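Local coordinates for protein pyruvate formate-lyase 2 (Archaeoglobus fulgidus, PDB 2F3O) that belongs to the glycyl radical enzymes of the pyruvate formate-lyase family and is probably a lyase, though its physiological reaction is unknown, at residues E270-I278 with A418-C426; A404-E412 with L680-G688. All coordinates share one frame; numbering follows the deposited sequence.

Contact 1: residues E270-I278 with A418-C426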
loop_
_atom_site.group_PDB
_atom_site.type_symbol
_atom_site.label_atom_id
_atom_site.label_comp_id
_atom_site.label_asym_id
_atom_site.label_seq_id
_atom_site.Cartn_x
_atom_site.Cartn_y
_atom_site.Cartn_z
ATOM N N GLU A 270 -3.229 -31.829 16.996
ATOM C CA GLU A 270 -4.402 -32.714 16.865
ATOM C C GLU A 270 -5.777 -32.087 16.755
ATOM O O GLU A 270 -6.744 -32.806 16.531
ATOM C CB GLU A 270 -4.454 -33.618 18.086
ATOM C CG GLU A 270 -3.143 -33.651 18.834
ATOM C CD GLU A 270 -3.045 -32.658 19.997
ATOM O OE1 GLU A 270 -4.078 -32.368 20.653
ATOM O OE2 GLU A 270 -1.913 -32.175 20.258
ATOM N N GLN A 271 -5.896 -30.775 16.931
ATOM C CA GLN A 271 -7.217 -30.187 17.044
ATOM C C GLN A 271 -7.828 -29.658 15.744
ATOM O O GLN A 271 -7.345 -28.696 15.144
ATOM C CB GLN A 271 -7.242 -29.110 18.124
ATOM C CG GLN A 271 -6.686 -29.567 19.432
ATOM C CD GLN A 271 -7.474 -30.692 19.995
ATOM O OE1 GLN A 271 -8.687 -30.584 20.113
ATOM N NE2 GLN A 271 -6.803 -31.788 20.355
ATOM N N ALA A 272 -8.895 -30.318 15.325
ATOM C CA ALA A 272 -9.876 -29.743 14.421
ATOM C C ALA A 272 -9.458 -29.563 12.984
ATOM O O ALA A 272 -10.016 -28.718 12.300
ATOM C CB ALA A 272 -10.461 -28.462 14.983
ATOM N N ILE A 273 -8.482 -30.339 12.528
ATOM C CA ILE A 273 -8.115 -30.314 11.126
ATOM C C ILE A 273 -9.219 -31.046 10.378
ATOM O O ILE A 273 -9.349 -32.255 10.488
ATOM C CB ILE A 273 -6.782 -31.018 10.898
ATOM C CG1 ILE A 273 -5.725 -30.444 11.821
ATOM C CG2 ILE A 273 -6.340 -30.881 9.462
ATOM C CD1 ILE A 273 -4.387 -31.095 11.653
ATOM N N SER A 274 -10.027 -30.310 9.629
ATOM C CA SER A 274 -11.289 -30.847 9.131
ATOM C C SER A 274 -11.321 -30.978 7.622
ATOM O O SER A 274 -10.439 -30.476 6.927
ATOM C CB SER A 274 -12.435 -29.972 9.616
ATOM O OG SER A 274 -12.376 -29.843 11.033
ATOM N N MET A 275 -12.330 -31.664 7.106
ATOM C CA MET A 275 -12.346 -31.990 5.688
ATOM C C MET A 275 -13.327 -31.162 4.862
ATOM O O MET A 275 -13.356 -31.266 3.637
ATOM C CB MET A 275 -12.602 -33.479 5.489
ATOM C CG MET A 275 -11.386 -34.341 5.766
ATOM S SD MET A 275 -11.845 -36.074 6.013
ATOM C CE MET A 275 -11.737 -36.185 7.805
ATOM N N GLY A 276 -14.132 -30.348 5.530
ATOM C CA GLY A 276 -14.995 -29.402 4.835
ATOM C C GLY A 276 -16.238 -29.982 4.221
ATOM O O GLY A 276 -16.781 -30.965 4.697
ATOM N N ARG A 277 -16.695 -29.381 3.140
ATOM C CA ARG A 277 -17.901 -29.875 2.484
ATOM C C ARG A 277 -17.628 -31.064 1.579
ATOM O O ARG A 277 -17.767 -30.981 0.357
ATOM C CB ARG A 277 -18.584 -28.768 1.711
ATOM C CG ARG A 277 -19.000 -27.629 2.582
ATOM C CD ARG A 277 -19.745 -26.610 1.773
ATOM N NE ARG A 277 -21.132 -27.002 1.612
ATOM C CZ ARG A 277 -22.012 -26.242 0.993
ATOM N NH1 ARG A 277 -21.604 -25.088 0.505
ATOM N NH2 ARG A 277 -23.282 -26.616 0.873
ATOM N N ILE A 278 -17.293 -32.172 2.232
ATOM C CA ILE A 278 -16.886 -33.421 1.623
ATOM C C ILE A 278 -17.940 -34.038 0.706
ATOM O O ILE A 278 -17.595 -34.681 -0.277
ATOM C CB ILE A 278 -16.444 -34.403 2.728
ATOM C CG1 ILE A 278 -15.584 -35.531 2.176
ATOM C CG2 ILE A 278 -17.634 -34.923 3.505
ATOM C CD1 ILE A 278 -14.812 -36.273 3.244
ATOM N N ALA A 418 -19.932 -16.793 2.254
ATOM C CA ALA A 418 -20.802 -17.113 3.395
ATOM C C ALA A 418 -21.771 -18.251 3.090
ATOM O O ALA A 418 -21.913 -19.160 3.895
ATOM C CB ALA A 418 -21.571 -15.883 3.865
ATOM N N LEU A 419 -22.442 -18.193 1.938
ATOM C CA LEU A 419 -23.305 -19.285 1.477
ATOM C C LEU A 419 -22.548 -20.610 1.409
ATOM O O LEU A 419 -23.051 -21.635 1.838
ATOM C CB LEU A 419 -23.899 -18.974 0.100
ATOM C CG LEU A 419 -25.282 -18.329 -0.094
ATOM C CD1 LEU A 419 -26.199 -18.465 1.143
ATOM C CD2 LEU A 419 -25.173 -16.883 -0.512
ATOM N N ASN A 420 -21.315 -20.584 0.920
ATOM C CA ASN A 420 -20.513 -21.795 0.791
ATOM C C ASN A 420 -19.662 -22.070 2.043
ATOM O O ASN A 420 -18.483 -22.410 1.948
ATOM C CB ASN A 420 -19.620 -21.660 -0.457
ATOM C CG ASN A 420 -18.927 -22.955 -0.851
ATOM O OD1 ASN A 420 -19.576 -23.940 -1.219
ATOM N ND2 ASN A 420 -17.586 -22.946 -0.800
ATOM N N TYR A 421 -20.240 -21.910 3.224
ATOM C CA TYR A 421 -19.410 -22.010 4.398
ATOM C C TYR A 421 -19.188 -23.454 4.765
ATOM O O TYR A 421 -19.901 -24.338 4.306
ATOM C CB TYR A 421 -19.970 -21.237 5.581
ATOM C CG TYR A 421 -21.163 -21.864 6.274
ATOM C CD1 TYR A 421 -21.020 -22.646 7.426
ATOM C CD2 TYR A 421 -22.450 -21.656 5.791
ATOM C CE1 TYR A 421 -22.126 -23.199 8.055
ATOM C CE2 TYR A 421 -23.560 -22.203 6.414
ATOM C CZ TYR A 421 -23.394 -22.969 7.533
ATOM O OH TYR A 421 -24.519 -23.480 8.123
ATOM N N THR A 422 -18.184 -23.671 5.601
ATOM C CA THR A 422 -17.900 -24.964 6.154
ATOM C C THR A 422 -17.864 -24.863 7.668
ATOM O O THR A 422 -17.893 -23.783 8.249
ATOM C CB THR A 422 -16.543 -25.471 5.690
ATOM O OG1 THR A 422 -16.341 -26.814 6.167
ATOM C CG2 THR A 422 -15.440 -24.550 6.209
ATOM N N THR A 423 -17.813 -26.016 8.308
ATOM C CA THR A 423 -17.650 -26.050 9.722
ATOM C C THR A 423 -16.313 -26.740 10.032
ATOM O O THR A 423 -15.744 -27.411 9.178
ATOM C CB THR A 423 -18.835 -26.794 10.363
ATOM O OG1 THR A 423 -18.783 -28.158 9.967
ATOM C CG2 THR A 423 -20.185 -26.235 9.883
ATOM N N ASP A 424 -15.798 -26.537 11.234
ATOM C CA ASP A 424 -14.653 -27.301 11.730
ATOM C C ASP A 424 -14.727 -27.390 13.265
ATOM O O ASP A 424 -15.375 -26.549 13.924
ATOM C CB ASP A 424 -13.320 -26.672 11.307
ATOM C CG ASP A 424 -13.142 -25.245 11.845
ATOM O OD1 ASP A 424 -13.676 -24.307 11.212
ATOM O OD2 ASP A 424 -12.456 -25.066 12.880
ATOM N N GLY A 425 -14.059 -28.397 13.821
ATOM C CA GLY A 425 -14.050 -28.595 15.263
ATOM C C GLY A 425 -15.372 -29.052 15.851
ATOM O O GLY A 425 -15.947 -30.027 15.389
ATOM N N CYS A 426 -15.851 -28.353 16.873
ATOM C CA CYS A 426 -17.181 -28.584 17.389
ATOM C C CYS A 426 -18.272 -27.896 16.582
ATOM O O CYS A 426 -19.093 -28.549 15.917
ATOM C CB CYS A 426 -17.287 -28.030 18.785
ATOM S SG CYS A 426 -16.011 -28.570 19.835
HETATM O O HOH W 1 -15.455 -29.902 7.997
#
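Ala272 sets its methyl against the backbone of Gly425, with CB 3.6 Å from Gly425 CA, and Ser274 OG lies 3.3 Å from Asp424 CB. The contact is largely buried, its touching parts (272-277 and 419-425) running 150° apart end to end. Neither polar group here bonds across: Ser274 OG donates to Ala272 O from above the carbonyl plane and is also hydrogen-bonded to Ala334 N, while Asp424 OD2 is taken by Ser439. The backbones stand closest at Ala272 and Gly425 (CA atoms 4.4 Å apart) and farther apart at Gly276 and Thr422 (5.5 Å), where Gly276 CA still packs on Thr422 OG1 and a water bridges Gly276 N and Thr423 O. Toward the partly exposed Leu419, Arg277 CD lies 3.4 Å from Tyr421 O, and the bend at chi3 (82°) turns NH1 to Asn420 OD1 in a weak 2.9 Å hydrogen bond. Arg277 NH2 is hydrogen-bonded to Cys340 O, and the stronger partner of Asn420 OD1 is Tyr343 OH of the second subunit. A leucine in place of Arg277 would probably leave Cys340 O without this donor and the Asn420 amide less firmly fixed. Evidently, van der Waals packing mainly joins the segments.

Contact 2: residues A404-E412 with L680-G688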
loop_
_atom_site.group_PDB
_atom_site.type_symbol
_atom_site.label_atom_id
_atom_site.label_comp_id
_atom_site.label_asym_id
_atom_site.label_seq_id
_atom_site.Cartn_x
_atom_site.Cartn_y
_atom_site.Cartn_z
ATOM N N ALA A 404 -26.216 -18.753 10.289
ATOM C CA ALA A 404 -24.788 -18.909 10.077
ATOM C C ALA A 404 -24.257 -17.968 9.002
ATOM O O ALA A 404 -23.198 -17.384 9.180
ATOM C CB ALA A 404 -24.462 -20.352 9.737
ATOM N N VAL A 405 -24.987 -17.813 7.897
ATOM C CA VAL A 405 -24.535 -16.922 6.831
ATOM C C VAL A 405 -24.761 -15.456 7.187
ATOM O O VAL A 405 -24.131 -14.564 6.611
ATOM C CB VAL A 405 -25.143 -17.242 5.422
ATOM C CG1 VAL A 405 -25.024 -18.713 5.098
ATOM C CG2 VAL A 405 -26.569 -16.806 5.319
ATOM N N LYS A 406 -25.654 -15.211 8.143
ATOM C CA LYS A 406 -25.936 -13.860 8.620
ATOM C C LYS A 406 -24.775 -13.428 9.519
ATOM O O LYS A 406 -24.359 -12.268 9.489
ATOM C CB LYS A 406 -27.273 -13.842 9.367
ATOM C CG LYS A 406 -27.827 -12.488 9.721
ATOM C CD LYS A 406 -29.309 -12.602 10.103
ATOM C CE LYS A 406 -30.070 -13.476 9.083
ATOM N NZ LYS A 406 -31.580 -13.304 9.042
ATOM N N ALA A 407 -24.239 -14.389 10.277
ATOM C CA ALA A 407 -23.122 -14.161 11.175
ATOM C C ALA A 407 -21.894 -13.851 10.372
ATOM O O ALA A 407 -21.134 -12.952 10.719
ATOM C CB ALA A 407 -22.870 -15.373 12.018
ATOM N N LEU A 408 -21.714 -14.594 9.283
ATOM C CA LEU A 408 -20.539 -14.432 8.446
ATOM C C LEU A 408 -20.601 -13.131 7.660
ATOM O O LEU A 408 -19.618 -12.418 7.586
ATOM C CB LEU A 408 -20.324 -15.648 7.549
ATOM C CG LEU A 408 -19.931 -16.920 8.310
ATOM C CD1 LEU A 408 -20.142 -18.111 7.446
ATOM C CD2 LEU A 408 -18.510 -16.906 8.856
ATOM N N LYS A 409 -21.768 -12.786 7.133
ATOM C CA LYS A 409 -21.918 -11.491 6.462
ATOM C C LYS A 409 -21.605 -10.291 7.363
ATOM O O LYS A 409 -21.080 -9.308 6.882
ATOM C CB LYS A 409 -23.276 -11.346 5.755
ATOM C CG LYS A 409 -23.190 -11.683 4.287
ATOM C CD LYS A 409 -24.493 -12.235 3.761
ATOM C CE LYS A 409 -25.484 -11.134 3.369
ATOM N NZ LYS A 409 -26.460 -11.619 2.345
ATOM N N ASN A 410 -21.875 -10.390 8.665
ATOM C CA ASN A 410 -21.507 -9.324 9.595
ATOM C C ASN A 410 -20.029 -9.307 9.938
ATOM O O ASN A 410 -19.515 -8.312 10.431
ATOM C CB ASN A 410 -22.312 -9.407 10.883
ATOM C CG ASN A 410 -23.702 -8.880 10.716
ATOM O OD1 ASN A 410 -24.197 -8.731 9.589
ATOM N ND2 ASN A 410 -24.359 -8.597 11.830
ATOM N N ALA A 411 -19.347 -10.417 9.674
ATOM C CA ALA A 411 -17.923 -10.505 9.880
ATOM C C ALA A 411 -17.253 -10.068 8.587
ATOM O O ALA A 411 -16.031 -10.231 8.417
ATOM C CB ALA A 411 -17.540 -11.915 10.226
ATOM N N GLU A 412 -18.078 -9.507 7.699
ATOM C CA GLU A 412 -17.700 -9.032 6.365
ATOM C C GLU A 412 -17.242 -10.111 5.393
ATOM O O GLU A 412 -16.318 -9.906 4.619
ATOM C CB GLU A 412 -16.708 -7.872 6.420
ATOM C CG GLU A 412 -17.366 -6.546 6.615
ATOM C CD GLU A 412 -16.500 -5.655 7.451
ATOM O OE1 GLU A 412 -15.281 -5.970 7.552
ATOM O OE2 GLU A 412 -17.027 -4.666 8.029
ATOM N N LEU A 680 -31.013 -15.136 21.573
ATOM C CA LEU A 680 -29.662 -14.607 21.472
ATOM C C LEU A 680 -29.329 -14.120 20.061
ATOM O O LEU A 680 -29.758 -14.707 19.070
ATOM C CB LEU A 680 -28.673 -15.676 21.897
ATOM C CG LEU A 680 -29.025 -16.364 23.205
ATOM C CD1 LEU A 680 -28.052 -17.466 23.434
ATOM C CD2 LEU A 680 -28.965 -15.411 24.357
ATOM N N SER A 681 -28.562 -13.041 19.977
ATOM C CA SER A 681 -28.238 -12.428 18.696
ATOM C C SER A 681 -27.114 -13.157 17.965
ATOM O O SER A 681 -25.940 -12.816 18.108
ATOM C CB SER A 681 -27.863 -10.967 18.908
ATOM O OG SER A 681 -28.980 -10.246 19.394
ATOM N N TYR A 682 -27.496 -14.148 17.160
ATOM C CA TYR A 682 -26.545 -15.035 16.485
ATOM C C TYR A 682 -25.807 -14.336 15.370
ATOM O O TYR A 682 -24.681 -14.705 15.030
ATOM C CB TYR A 682 -27.254 -16.267 15.939
ATOM C CG TYR A 682 -27.603 -17.212 17.028
ATOM C CD1 TYR A 682 -28.930 -17.493 17.334
ATOM C CD2 TYR A 682 -26.611 -17.797 17.790
ATOM C CE1 TYR A 682 -29.259 -18.362 18.369
ATOM C CE2 TYR A 682 -26.920 -18.658 18.826
ATOM C CZ TYR A 682 -28.246 -18.940 19.114
ATOM O OH TYR A 682 -28.539 -19.794 20.145
ATOM N N GLU A 683 -26.458 -13.308 14.839
ATOM C CA GLU A 683 -25.934 -12.424 13.813
ATOM C C GLU A 683 -24.619 -11.776 14.220
ATOM O O GLU A 683 -23.856 -11.373 13.364
ATOM C CB GLU A 683 -26.987 -11.353 13.451
ATOM C CG GLU A 683 -27.455 -10.423 14.621
ATOM C CD GLU A 683 -28.682 -10.945 15.418
ATOM O OE1 GLU A 683 -29.353 -10.122 16.096
ATOM O OE2 GLU A 683 -28.977 -12.171 15.393
ATOM N N ASN A 684 -24.350 -11.706 15.522
ATOM C CA ASN A 684 -23.069 -11.224 16.033
ATOM C C ASN A 684 -22.128 -12.284 16.562
ATOM O O ASN A 684 -21.176 -11.953 17.258
ATOM C CB ASN A 684 -23.298 -10.262 17.173
ATOM C CG ASN A 684 -24.018 -9.055 16.742
ATOM O OD1 ASN A 684 -25.104 -8.764 17.229
ATOM N ND2 ASN A 684 -23.438 -8.336 15.797
ATOM N N LEU A 685 -22.373 -13.548 16.243
ATOM C CA LEU A 685 -21.578 -14.624 16.824
ATOM C C LEU A 685 -20.880 -15.472 15.759
ATOM O O LEU A 685 -21.184 -16.647 15.634
ATOM C CB LEU A 685 -22.497 -15.500 17.666
ATOM C CG LEU A 685 -21.953 -16.369 18.795
ATOM C CD1 LEU A 685 -21.190 -15.569 19.822
ATOM C CD2 LEU A 685 -23.112 -17.064 19.451
ATOM N N PRO A 686 -19.911 -14.900 15.004
ATOM C CA PRO A 686 -19.505 -15.631 13.801
ATOM C C PRO A 686 -18.527 -16.790 13.995
ATOM O O PRO A 686 -18.091 -17.355 13.010
ATOM C CB PRO A 686 -18.839 -14.548 12.958
ATOM C CG PRO A 686 -18.224 -13.651 13.975
ATOM C CD PRO A 686 -19.147 -13.641 15.151
ATOM N N ASN A 687 -18.170 -17.143 15.220
ATOM C CA ASN A 687 -17.332 -18.319 15.413
ATOM C C ASN A 687 -18.126 -19.536 15.916
ATOM O O ASN A 687 -17.555 -20.534 16.307
ATOM C CB ASN A 687 -16.169 -17.996 16.349
ATOM C CG ASN A 687 -15.047 -19.024 16.279
ATOM O OD1 ASN A 687 -14.352 -19.153 15.275
ATOM N ND2 ASN A 687 -14.865 -19.750 17.356
ATOM N N GLY A 688 -19.454 -19.439 15.896
ATOM C CA GLY A 688 -20.338 -20.560 16.249
ATOM C C GLY A 688 -20.912 -20.555 17.656
ATOM O O GLY A 688 -20.419 -19.851 18.537
HETATM O O HOH W 2 -20.559 -11.448 12.907
#
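Asn410 carries CG beside its backbone N and trans to the carbonyl carbon (chi1 -78°), which swings the amide toward the 680-688 loop and leaves ND2 3.2 Å from Glu683 O. One turn earlier, Lys406 has CG trans to its own N (chi1 -170°), which lays CG beside Glu683 CB at 4.0 Å, the two side chains running side by side. Both lysine and asparagine belong to the last turns of helix 401-410, which ends in a Schellman motif with Glu412 at C-prime; the loop opposite contains a short 3-10 segment and then a type I turn from Leu685 to Gly688. The charges of Lys406 and Glu683 do not meet: Lys406 NZ makes a long, weak ion pair with Asp402 instead.

The apolar packing lies around Pro686. Its CB rests 4.0 Å from Ala411 CB and 4.2 Å from Ala407 CB, against two methyls one turn apart, with CG also near that of Ala411; Pro686 CB lies 3.6 Å from Ala407 O. Ala407 CB also packs on Tyr682 O at 3.6 Å; the short side chain lets the helix come near the loop backbone. Behind the loop, Asn684 O accepts a bond from Asn615 at the end of helix 597-615. Between the segments, a water donates to Ala407 O at 2.7 Å and, weakly, to Glu683 O at 3.3 Å.

From the N terminus the segments come in the order 270-278, 404-412, 418-426 and 680-688, so the two contacts cross. Contact 1 closes a loop of 139 residues that includes strands 334-338, 368-373 and 396-400 as well as helix 401-410. Contact 2 starts on that helix and closes a longer loop of 267 residues, which contains 418-426; its closing segment, 680-688, lies in the loop between helix 670-677 and strand 692-696. Their centres are 16 Å apart and they touch directly: Tyr421 CB packs 3.6 Å from Leu408 CD1, and Ala418 lies against the same leucine. Helix 401-410 thus links the buried interior at contact 1 to a loop of the C-terminal glycine radical family region at contact 2.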